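Local atomic coordinates of trehalose-6-phosphate phosphatase (Cryptococcus neoformans, PDB entry 5DX9), a protein that belongs to the trehalose-phosphatase family of the HAD clan and carries a magnesium ion and a bound glycan in its pocket. Residues M219-A222 with L223-F227; P43-R46 with T47-A50; H287-C290 with P291-V295. All coordinates share one frame; numbering follows the deposited sequence.

Contact 1: residues M219-A222 with L223-F227; sequences MFRA and LRTIF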
HETATM    1  N   MSE A 219       6.537  -0.408  -1.567  1.00 39.68           N
HETATM    2  CA  MSE A 219       6.015   0.175  -2.793  1.00 41.64           C
HETATM    3  C   MSE A 219       7.064   1.042  -3.480  1.00 42.19           C
HETATM    4  O   MSE A 219       7.273   0.938  -4.686  1.00 41.64           O
HETATM    5  CB  MSE A 219       4.764   1.003  -2.500  1.00 41.43           C
HETATM    6  CG  MSE A 219       3.634   0.202  -1.885  1.00 41.89           C
HETATM    7 SE   MSE A 219       1.903   1.041  -2.161  1.00 49.02          SE
HETATM    8  CE  MSE A 219       2.132   2.630  -1.052  1.00 42.79           C
ATOM      9  N   PHE A 220       7.724   1.895  -2.703  1.00 41.36           N
ATOM     10  CA  PHE A 220       8.725   2.804  -3.249  1.00 38.77           C
ATOM     11  C   PHE A 220       9.896   2.032  -3.848  1.00 44.12           C
ATOM     12  O   PHE A 220      10.409   2.396  -4.908  1.00 43.48           O
ATOM     13  CB  PHE A 220       9.220   3.766  -2.169  1.00 39.65           C
ATOM     14  CG  PHE A 220       8.121   4.562  -1.515  1.00 39.87           C
ATOM     15  CD1 PHE A 220       6.929   4.799  -2.184  1.00 38.35           C
ATOM     16  CD2 PHE A 220       8.275   5.063  -0.232  1.00 38.53           C
ATOM     17  CE1 PHE A 220       5.915   5.523  -1.588  1.00 37.91           C
ATOM     18  CE2 PHE A 220       7.263   5.787   0.371  1.00 38.88           C
ATOM     19  CZ  PHE A 220       6.083   6.017  -0.306  1.00 38.13           C
ATOM     20  N   ARG A 221      10.307   0.958  -3.174  1.00 39.02           N
ATOM     21  CA  ARG A 221      11.407   0.135  -3.656  1.00 41.14           C
ATOM     22  C   ARG A 221      11.056  -0.550  -4.969  1.00 42.35           C
ATOM     23  O   ARG A 221      11.869  -0.593  -5.890  1.00 44.68           O
ATOM     24  CB  ARG A 221      11.808  -0.917  -2.619  1.00 44.15           C
ATOM     25  CG  ARG A 221      12.928  -1.841  -3.098  1.00 43.35           C
ATOM     26  CD  ARG A 221      13.647  -2.521  -1.944  1.00 47.35           C
ATOM     27  NE  ARG A 221      12.720  -3.261  -1.101  1.00 53.49           N
ATOM     28  CZ  ARG A 221      12.471  -2.977   0.172  1.00 49.42           C
ATOM     29  NH1 ARG A 221      13.096  -1.973   0.771  1.00 51.53           N
ATOM     30  NH2 ARG A 221      11.602  -3.710   0.850  1.00 51.65           N
ATOM     31  N   ALA A 222       9.844  -1.088  -5.048  1.00 41.69           N
ATOM     32  CA  ALA A 222       9.400  -1.768  -6.256  1.00 45.02           C
ATOM     33  C   ALA A 222       9.376  -0.794  -7.429  1.00 44.38           C
ATOM     34  O   ALA A 222       9.660  -1.173  -8.565  1.00 47.68           O
ATOM     35  CB  ALA A 222       8.027  -2.393  -6.048  1.00 43.15           C
ATOM     36  N   LEU A 223       9.049   0.463  -7.145  1.00 41.75           N
ATOM     37  CA  LEU A 223       8.983   1.491  -8.181  1.00 42.74           C
ATOM     38  C   LEU A 223      10.362   1.936  -8.645  1.00 46.30           C
ATOM     39  O   LEU A 223      10.480   2.698  -9.605  1.00 47.44           O
ATOM     40  CB  LEU A 223       8.197   2.703  -7.684  1.00 41.73           C
ATOM     41  CG  LEU A 223       6.684   2.508  -7.621  1.00 38.95           C
ATOM     42  CD1 LEU A 223       5.996   3.756  -7.078  1.00 38.27           C
ATOM     43  CD2 LEU A 223       6.159   2.147  -8.999  1.00 36.20           C
ATOM     44  N   ARG A 224      11.398   1.456  -7.964  1.00 43.21           N
ATOM     45  CA  ARG A 224      12.772   1.756  -8.347  1.00 45.25           C
ATOM     46  C   ARG A 224      13.453   0.574  -9.028  1.00 49.26           C
ATOM     47  O   ARG A 224      14.117   0.740 -10.051  1.00 50.06           O
ATOM     48  CB  ARG A 224      13.579   2.183  -7.124  1.00 45.11           C
ATOM     49  CG  ARG A 224      13.252   3.586  -6.632  1.00 47.40           C
ATOM     50  CD  ARG A 224      13.679   3.772  -5.186  1.00 47.72           C
ATOM     51  NE  ARG A 224      15.079   3.420  -4.985  1.00 51.62           N
ATOM     52  CZ  ARG A 224      16.063   4.307  -4.899  1.00 53.22           C
ATOM     53  NH1 ARG A 224      15.800   5.605  -4.990  1.00 48.34           N
ATOM     54  NH2 ARG A 224      17.309   3.896  -4.717  1.00 54.91           N
ATOM     55  N   THR A 225      13.278  -0.618  -8.464  1.00 46.64           N
ATOM     56  CA  THR A 225      14.033  -1.787  -8.905  1.00 47.75           C
ATOM     57  C   THR A 225      13.551  -2.375 -10.231  1.00 47.54           C
ATOM     58  O   THR A 225      14.111  -3.361 -10.709  1.00 48.60           O
ATOM     59  CB  THR A 225      14.006  -2.904  -7.841  1.00 47.21           C
ATOM     60  OG1 THR A 225      12.650  -3.257  -7.544  1.00 41.36           O
ATOM     61  CG2 THR A 225      14.705  -2.444  -6.566  1.00 48.80           C
ATOM     62  N   ILE A 226      12.519  -1.784 -10.827  1.00 47.57           N
ATOM     63  CA  ILE A 226      12.146  -2.166 -12.187  1.00 52.16           C
ATOM     64  C   ILE A 226      13.194  -1.638 -13.162  1.00 52.26           C
ATOM     65  O   ILE A 226      13.345  -2.148 -14.273  1.00 49.90           O
ATOM     66  CB  ILE A 226      10.764  -1.634 -12.594  1.00 47.79           C
ATOM     67  CG1 ILE A 226      10.678  -0.125 -12.352  1.00 48.86           C
ATOM     68  CG2 ILE A 226       9.675  -2.375 -11.849  1.00 52.12           C
ATOM     69  CD1 ILE A 226       9.426   0.509 -12.918  1.00 48.71           C
ATOM     70  N   PHE A 227      13.911  -0.607 -12.727  1.00 55.88           N
ATOM     71  CA  PHE A 227      14.995  -0.026 -13.506  1.00 54.07           C
ATOM     72  C   PHE A 227      16.329  -0.529 -12.984  1.00 54.77           C
ATOM     73  O   PHE A 227      16.465  -0.797 -11.791  1.00 57.45           O
ATOM     74  CB  PHE A 227      14.945   1.500 -13.438  1.00 51.87           C
ATOM     75  CG  PHE A 227      13.607   2.076 -13.785  1.00 52.15           C
ATOM     76  CD1 PHE A 227      12.992   1.756 -14.984  1.00 51.78           C
ATOM     77  CD2 PHE A 227      12.955   2.925 -12.907  1.00 50.61           C
ATOM     78  CE1 PHE A 227      11.757   2.280 -15.307  1.00 49.05           C
ATOM     79  CE2 PHE A 227      11.719   3.453 -13.223  1.00 52.20           C
ATOM     80  CZ  PHE A 227      11.119   3.130 -14.427  1.00 50.93           C
TER
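Ile226 works in two directions at once: its CG2 rests 3.5 Å from Ala222 O, while CG1 hangs over one face of the Phe227 ring, 3.6 Å above the plane and over its centre. The crowded position that CG1 takes between the backbone N and the carbonyl carbon (chi1 53°) is what leaves CG2 beside the Ala222 carbonyl. The other aromatic side chain, Phe220, touches Ala272 and Thr274 of strand 270-275 and the loop at Thr282 to Ala284.

One carbonyl holds much of this turn together, because Arg221 O receives three hydrogen bonds. Thr225 N comes to it at 2.9 Å, nearly along the C=O axis, as the regular helical bond. The hydroxyl Thr225 OG1 donates to Arg221 O at 3.2 Å from above the carbonyl plane. Arg224 N is farther out of that plane at 3.0 Å from Arg221 O, a bond between residues three apart, as in a 3-10 turn. One turn back, Leu223 N donates to Met219 O at 3.1 Å. Thr225 CG2 also lies 3.9 Å from Arg221 CG; beyond that carbon, the Arg221 guanidinium makes a salt bridge with Asp218.

The stretch runs from helix 217-225 into the loop after it, and the helix lies against the sheet in the HAD-type fold. Met219, modelled as selenomethionine, has its side chain about 8 Å from the magnesium ion. Leu223 packs on Ile207 and Cys209 of strand 206-211 and on Val270 and Ala272 of strand 270-275, Met219 also touches Cys209, and Met219, Ala222 and Ile226 meet helix 190-200.

Contact 2: residues P43-R46 with T47-A50; sequences PTER and TRNA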
ATOM      1  N   PRO A  43     -13.268   8.490   5.214  1.00 53.56           N
ATOM      2  CA  PRO A  43     -12.887   9.524   4.247  1.00 59.66           C
ATOM      3  C   PRO A  43     -13.861  10.695   4.244  1.00 57.94           C
ATOM      4  O   PRO A  43     -15.066  10.500   4.400  1.00 56.28           O
ATOM      5  CB  PRO A  43     -12.916   8.779   2.905  1.00 53.13           C
ATOM      6  CG  PRO A  43     -13.870   7.660   3.120  1.00 56.74           C
ATOM      7  CD  PRO A  43     -13.699   7.245   4.555  1.00 53.78           C
ATOM      8  N   THR A  44     -13.333  11.903   4.075  1.00 59.16           N
ATOM      9  CA  THR A  44     -14.160  13.101   4.028  1.00 58.36           C
ATOM     10  C   THR A  44     -14.941  13.150   2.723  1.00 58.70           C
ATOM     11  O   THR A  44     -14.788  12.279   1.867  1.00 57.70           O
ATOM     12  CB  THR A  44     -13.317  14.378   4.154  1.00 56.93           C
ATOM     13  OG1 THR A  44     -12.463  14.499   3.010  1.00 57.59           O
ATOM     14  CG2 THR A  44     -12.470  14.335   5.414  1.00 56.40           C
ATOM     15  N   GLU A  45     -15.773  14.175   2.571  1.00 58.66           N
ATOM     16  CA  GLU A  45     -16.541  14.347   1.346  1.00 62.86           C
ATOM     17  C   GLU A  45     -15.619  14.695   0.181  1.00 59.66           C
ATOM     18  O   GLU A  45     -15.705  14.099  -0.891  1.00 58.32           O
ATOM     19  CB  GLU A  45     -17.605  15.433   1.524  1.00 65.10           C
ATOM     20  CG  GLU A  45     -18.874  15.170   0.738  1.00 69.13           C
ATOM     21  CD  GLU A  45     -19.492  13.831   1.088  1.00 76.04           C
ATOM     22  OE1 GLU A  45     -19.804  13.614   2.281  1.00 75.62           O
ATOM     23  OE2 GLU A  45     -19.649  12.989   0.175  1.00 74.56           O
ATOM     24  N   ARG A  46     -14.735  15.663   0.405  1.00 58.43           N
ATOM     25  CA  ARG A  46     -13.801  16.101  -0.626  1.00 58.64           C
ATOM     26  C   ARG A  46     -12.888  14.966  -1.076  1.00 57.02           C
ATOM     27  O   ARG A  46     -12.585  14.839  -2.262  1.00 59.02           O
ATOM     28  CB  ARG A  46     -12.966  17.280  -0.120  1.00 55.44           C
ATOM     29  CG  ARG A  46     -13.746  18.578   0.012  1.00 57.09           C
ATOM     30  CD  ARG A  46     -12.946  19.638   0.757  1.00 58.62           C
ATOM     31  NE  ARG A  46     -11.666  19.931   0.116  1.00 55.93           N
ATOM     32  CZ  ARG A  46     -10.754  20.758   0.620  1.00 58.74           C
ATOM     33  NH1 ARG A  46     -10.981  21.373   1.770  1.00 62.37           N
ATOM     34  NH2 ARG A  46      -9.614  20.970  -0.024  1.00 59.29           N
ATOM     35  N   THR A  47     -12.456  14.138  -0.129  1.00 56.64           N
ATOM     36  CA  THR A  47     -11.568  13.020  -0.432  1.00 55.12           C
ATOM     37  C   THR A  47     -12.273  11.986  -1.298  1.00 54.46           C
ATOM     38  O   THR A  47     -11.734  11.531  -2.310  1.00 52.80           O
ATOM     39  CB  THR A  47     -11.055  12.339   0.852  1.00 51.50           C
ATOM     40  OG1 THR A  47     -10.215  13.247   1.574  1.00 51.13           O
ATOM     41  CG2 THR A  47     -10.264  11.084   0.515  1.00 46.89           C
ATOM     42  N   ARG A  48     -13.484  11.621  -0.891  1.00 57.41           N
ATOM     43  CA  ARG A  48     -14.296  10.670  -1.637  1.00 57.75           C
ATOM     44  C   ARG A  48     -14.548  11.170  -3.054  1.00 54.87           C
ATOM     45  O   ARG A  48     -14.515  10.395  -4.009  1.00 56.12           O
ATOM     46  CB  ARG A  48     -15.621  10.418  -0.911  1.00 60.89           C
ATOM     47  CG  ARG A  48     -16.703   9.795  -1.778  1.00 65.68           C
ATOM     48  CD  ARG A  48     -17.850   9.250  -0.931  1.00 70.93           C
ATOM     49  NE  ARG A  48     -18.232  10.163   0.143  1.00 68.23           N
ATOM     50  CZ  ARG A  48     -17.824  10.045   1.402  1.00 70.06           C
ATOM     51  NH1 ARG A  48     -17.021   9.046   1.749  1.00 69.68           N
ATOM     52  NH2 ARG A  48     -18.221  10.921   2.318  1.00 69.82           N
ATOM     53  N   ASN A  49     -14.787  12.470  -3.186  1.00 54.14           N
ATOM     54  CA  ASN A  49     -15.032  13.071  -4.491  1.00 59.39           C
ATOM     55  C   ASN A  49     -13.808  13.002  -5.402  1.00 56.57           C
ATOM     56  O   ASN A  49     -13.924  12.693  -6.590  1.00 56.39           O
ATOM     57  CB  ASN A  49     -15.476  14.526  -4.334  1.00 57.25           C
ATOM     58  CG  ASN A  49     -16.838  14.653  -3.681  1.00 58.42           C
ATOM     59  OD1 ASN A  49     -17.593  13.684  -3.597  1.00 60.98           O
ATOM     60  ND2 ASN A  49     -17.163  15.855  -3.222  1.00 60.21           N
ATOM     61  N   ALA A  50     -12.638  13.286  -4.838  1.00 55.00           N
ATOM     62  CA  ALA A  50     -11.396  13.307  -5.604  1.00 54.97           C
ATOM     63  C   ALA A  50     -11.088  11.942  -6.212  1.00 52.63           C
ATOM     64  O   ALA A  50     -10.865  11.827  -7.417  1.00 52.36           O
ATOM     65  CB  ALA A  50     -10.242  13.768  -4.724  1.00 54.97           C
TER
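Thr44 OG1 and Thr47 OG1 share a hydrogen bond of 2.9 Å in which either hydroxyl could be the donor, the two side chains crossing at about a right angle. Thr44 is the N-cap of helix 45-56, the crossover helix of the beta-alpha-beta unit that runs from strand 21-25 to strand 60-65.

Thr44 O serves Arg48 twice. It accepts the helical bond from Arg48 N at 3.1 Å, and it also lies 3.6 Å above one face of the Arg48 guanidinium, offset toward the rim. That guanidinium grips Glu45 side-on in a salt bridge: NE donates to Glu45 OE2 at 3.2 Å, and NH2 goes mainly to Glu45 OE1 at 3.1 Å, with a weaker second bond from NH2 to OE2 at 3.3 Å. Both oxygens lie close to the guanidinium plane, yet the nitrogens meet them from above the carboxylate, the two planes standing 61° apart. Arg48, its chain bent at chi3 (43°), runs back toward the N-terminal end of the helix, while the bend of Glu45 at chi2 (57°) turns the acid to meet it.

Just ahead of the cap, Pro43 CG sits 3.7 Å from Arg48 NH1. Pro43 and Thr47 both pack on Trp77 of helix 70-77, while Arg46 reaches out to a salt bridge with Glu299.

Contact 3: residues H287-C290 with P291-V295; sequences HVTC and PEEVV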
ATOM      1  N   HIS A 287       7.966  14.026  -1.287  1.00 36.38           N
ATOM      2  CA  HIS A 287       7.201  13.989  -0.048  1.00 39.35           C
ATOM      3  C   HIS A 287       6.096  15.028  -0.035  1.00 40.81           C
ATOM      4  O   HIS A 287       6.113  16.001  -0.796  1.00 40.91           O
ATOM      5  CB  HIS A 287       8.102  14.204   1.175  1.00 39.01           C
ATOM      6  CG  HIS A 287       8.426  15.644   1.445  1.00 40.83           C
ATOM      7  ND1 HIS A 287       9.586  16.242   0.993  1.00 40.20           N
ATOM      8  CD2 HIS A 287       7.745  16.601   2.116  1.00 41.63           C
ATOM      9  CE1 HIS A 287       9.604  17.506   1.378  1.00 39.30           C
ATOM     10  NE2 HIS A 287       8.501  17.753   2.058  1.00 42.99           N
ATOM     11  N   VAL A 288       5.138  14.793   0.852  1.00 38.45           N
ATOM     12  CA  VAL A 288       4.128  15.762   1.228  1.00 39.66           C
ATOM     13  C   VAL A 288       3.962  15.626   2.737  1.00 40.81           C
ATOM     14  O   VAL A 288       4.030  14.517   3.266  1.00 42.20           O
ATOM     15  CB  VAL A 288       2.801  15.525   0.493  1.00 45.71           C
ATOM     16  CG1 VAL A 288       1.670  16.271   1.176  1.00 49.23           C
ATOM     17  CG2 VAL A 288       2.930  15.946  -0.962  1.00 40.00           C
ATOM     18  N   THR A 289       3.776  16.739   3.438  1.00 39.13           N
ATOM     19  CA  THR A 289       3.808  16.706   4.899  1.00 43.80           C
ATOM     20  C   THR A 289       2.566  16.076   5.526  1.00 44.33           C
ATOM     21  O   THR A 289       2.658  15.419   6.562  1.00 44.49           O
ATOM     22  CB  THR A 289       3.986  18.118   5.485  1.00 46.43           C
ATOM     23  OG1 THR A 289       3.105  19.030   4.822  1.00 50.62           O
ATOM     24  CG2 THR A 289       5.416  18.586   5.304  1.00 47.01           C
ATOM     25  N   CYS A 290       1.413  16.271   4.895  1.00 47.79           N
ATOM     26  CA  CYS A 290       0.139  15.844   5.462  1.00 45.10           C
ATOM     27  C   CYS A 290      -0.689  15.055   4.457  1.00 46.72           C
ATOM     28  O   CYS A 290      -0.552  15.244   3.245  1.00 45.36           O
ATOM     29  CB  CYS A 290      -0.657  17.060   5.945  1.00 44.53           C
ATOM     30  SG  CYS A 290       0.237  18.137   7.079  1.00 66.38           S
ATOM     31  N   PRO A 291      -1.563  14.169   4.959  1.00 47.85           N
ATOM     32  CA  PRO A 291      -2.474  13.431   4.083  1.00 44.48           C
ATOM     33  C   PRO A 291      -3.384  14.395   3.337  1.00 44.87           C
ATOM     34  O   PRO A 291      -3.748  14.142   2.191  1.00 42.50           O
ATOM     35  CB  PRO A 291      -3.277  12.554   5.055  1.00 47.01           C
ATOM     36  CG  PRO A 291      -2.474  12.536   6.318  1.00 44.17           C
ATOM     37  CD  PRO A 291      -1.791  13.856   6.379  1.00 44.62           C
ATOM     38  N   GLU A 292      -3.741  15.498   3.989  1.00 43.13           N
ATOM     39  CA  GLU A 292      -4.633  16.481   3.391  1.00 44.39           C
ATOM     40  C   GLU A 292      -4.020  17.095   2.134  1.00 47.60           C
ATOM     41  O   GLU A 292      -4.732  17.417   1.184  1.00 48.05           O
ATOM     42  CB  GLU A 292      -4.979  17.582   4.397  1.00 45.35           C
ATOM     43  CG  GLU A 292      -5.908  17.143   5.530  1.00 49.17           C
ATOM     44  CD  GLU A 292      -5.170  16.542   6.718  1.00 50.81           C
ATOM     45  OE1 GLU A 292      -4.103  15.921   6.529  1.00 49.61           O
ATOM     46  OE2 GLU A 292      -5.663  16.700   7.854  1.00 59.07           O
ATOM     47  N   GLU A 293      -2.699  17.254   2.132  1.00 45.42           N
ATOM     48  CA  GLU A 293      -2.013  17.839   0.985  1.00 47.71           C
ATOM     49  C   GLU A 293      -1.948  16.841  -0.165  1.00 44.84           C
ATOM     50  O   GLU A 293      -1.891  17.229  -1.331  1.00 45.27           O
ATOM     51  CB  GLU A 293      -0.601  18.298   1.365  1.00 43.46           C
ATOM     52  CG  GLU A 293      -0.550  19.409   2.403  1.00 48.54           C
ATOM     53  CD  GLU A 293       0.862  19.934   2.630  1.00 56.47           C
ATOM     54  OE1 GLU A 293       1.794  19.474   1.935  1.00 53.71           O
ATOM     55  OE2 GLU A 293       1.039  20.812   3.501  1.00 61.11           O
ATOM     56  N   VAL A 294      -1.953  15.554   0.167  1.00 43.46           N
ATOM     57  CA  VAL A 294      -2.004  14.523  -0.858  1.00 42.57           C
ATOM     58  C   VAL A 294      -3.302  14.645  -1.642  1.00 46.47           C
ATOM     59  O   VAL A 294      -3.312  14.535  -2.867  1.00 43.60           O
ATOM     60  CB  VAL A 294      -1.904  13.108  -0.265  1.00 44.13           C
ATOM     61  CG1 VAL A 294      -2.208  12.076  -1.335  1.00 42.97           C
ATOM     62  CG2 VAL A 294      -0.525  12.873   0.328  1.00 43.59           C
ATOM     63  N   VAL A 295      -4.396  14.882  -0.925  1.00 45.55           N
ATOM     64  CA  VAL A 295      -5.707  15.031  -1.550  1.00 47.83           C
ATOM     65  C   VAL A 295      -5.817  16.342  -2.318  1.00 46.10           C
ATOM     66  O   VAL A 295      -6.265  16.358  -3.463  1.00 47.50           O
ATOM     67  CB  VAL A 295      -6.839  14.970  -0.511  1.00 48.28           C
ATOM     68  CG1 VAL A 295      -8.169  15.343  -1.152  1.00 46.76           C
ATOM     69  CG2 VAL A 295      -6.903  13.588   0.114  1.00 47.61           C
TER
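Cys290 and Glu293 are joined through the backbone, and the bonds here are loose. Cys290 O accepts Glu293 N at 3.1 Å and Val294 N at 3.4 Å, both weak, so one carbonyl is shared between residues three and four positions on. Within the new helix, Val295 N bonds to Pro291 O at 3.3 Å and continues the i to i+4 pattern that the weak bond from Val294 N to Cys290 O opens.

The polar side-chain approach is between Thr289 and Glu293, which cross obliquely. Glu293 runs extended beyond CG, and this straight chain carries its carboxylate back over the turn to the threonine hydroxyl, leaving Thr289 OG1 3.0 Å from Glu293 OE2. Glu292 behaves differently: bent at chi2 (87°), it curls so that its OE1 comes 3.7 Å from Cys290 CB. Two acids in the first turn would be expected to sit well with the positive end of the helix dipole.

Among the apolar contacts, the peptide link itself brings Cys290 CB to 3.4 Å from Pro291 CD. The side chains of Val288 and Val294 also meet, between the end of the strand and the buried side of the helix, although the exact placement of Val288 CG1 is doubtful. The same valines continue inward, Val288 onto Thr273 and Leu6, Val294 onto Val275. The backbone of Val288 hydrogen-bonds to Thr274 and Gly276.

The arrangement is a strand-to-helix turn: Cys290 stands at the N-cap, and Pro291, whose ring nitrogen has no hydrogen to offer, fills the first helical position, a place where proline is well suited. It takes the chain from outermost strand 286-288 of the mixed sheet into the C-terminal helix 291-306 of this HAD-type fold.

How the contacts relate
Along the chain the order is contact 2, contact 1, contact 3, each closing before the next opens. Contacts 1 and 2 lie on opposite sides of the chain's centre, their centres 29 Å apart and their nearest atoms about 15 Å apart. Contacts 2 and 3 share a side, with centres 14 Å apart, and they touch: Thr47 OG1 is 3.6 Å from Val295 CG2, so helix 45-56 packs against the start of helix 291-306. Contact 1 comes no nearer than about 8 Å to contact 3, but both abut strand 270-275. Contacts 1 and 2 lie on helices flanking the mixed sheet of the HAD-type fold; contact 3 is where its edge strand passes into a helix.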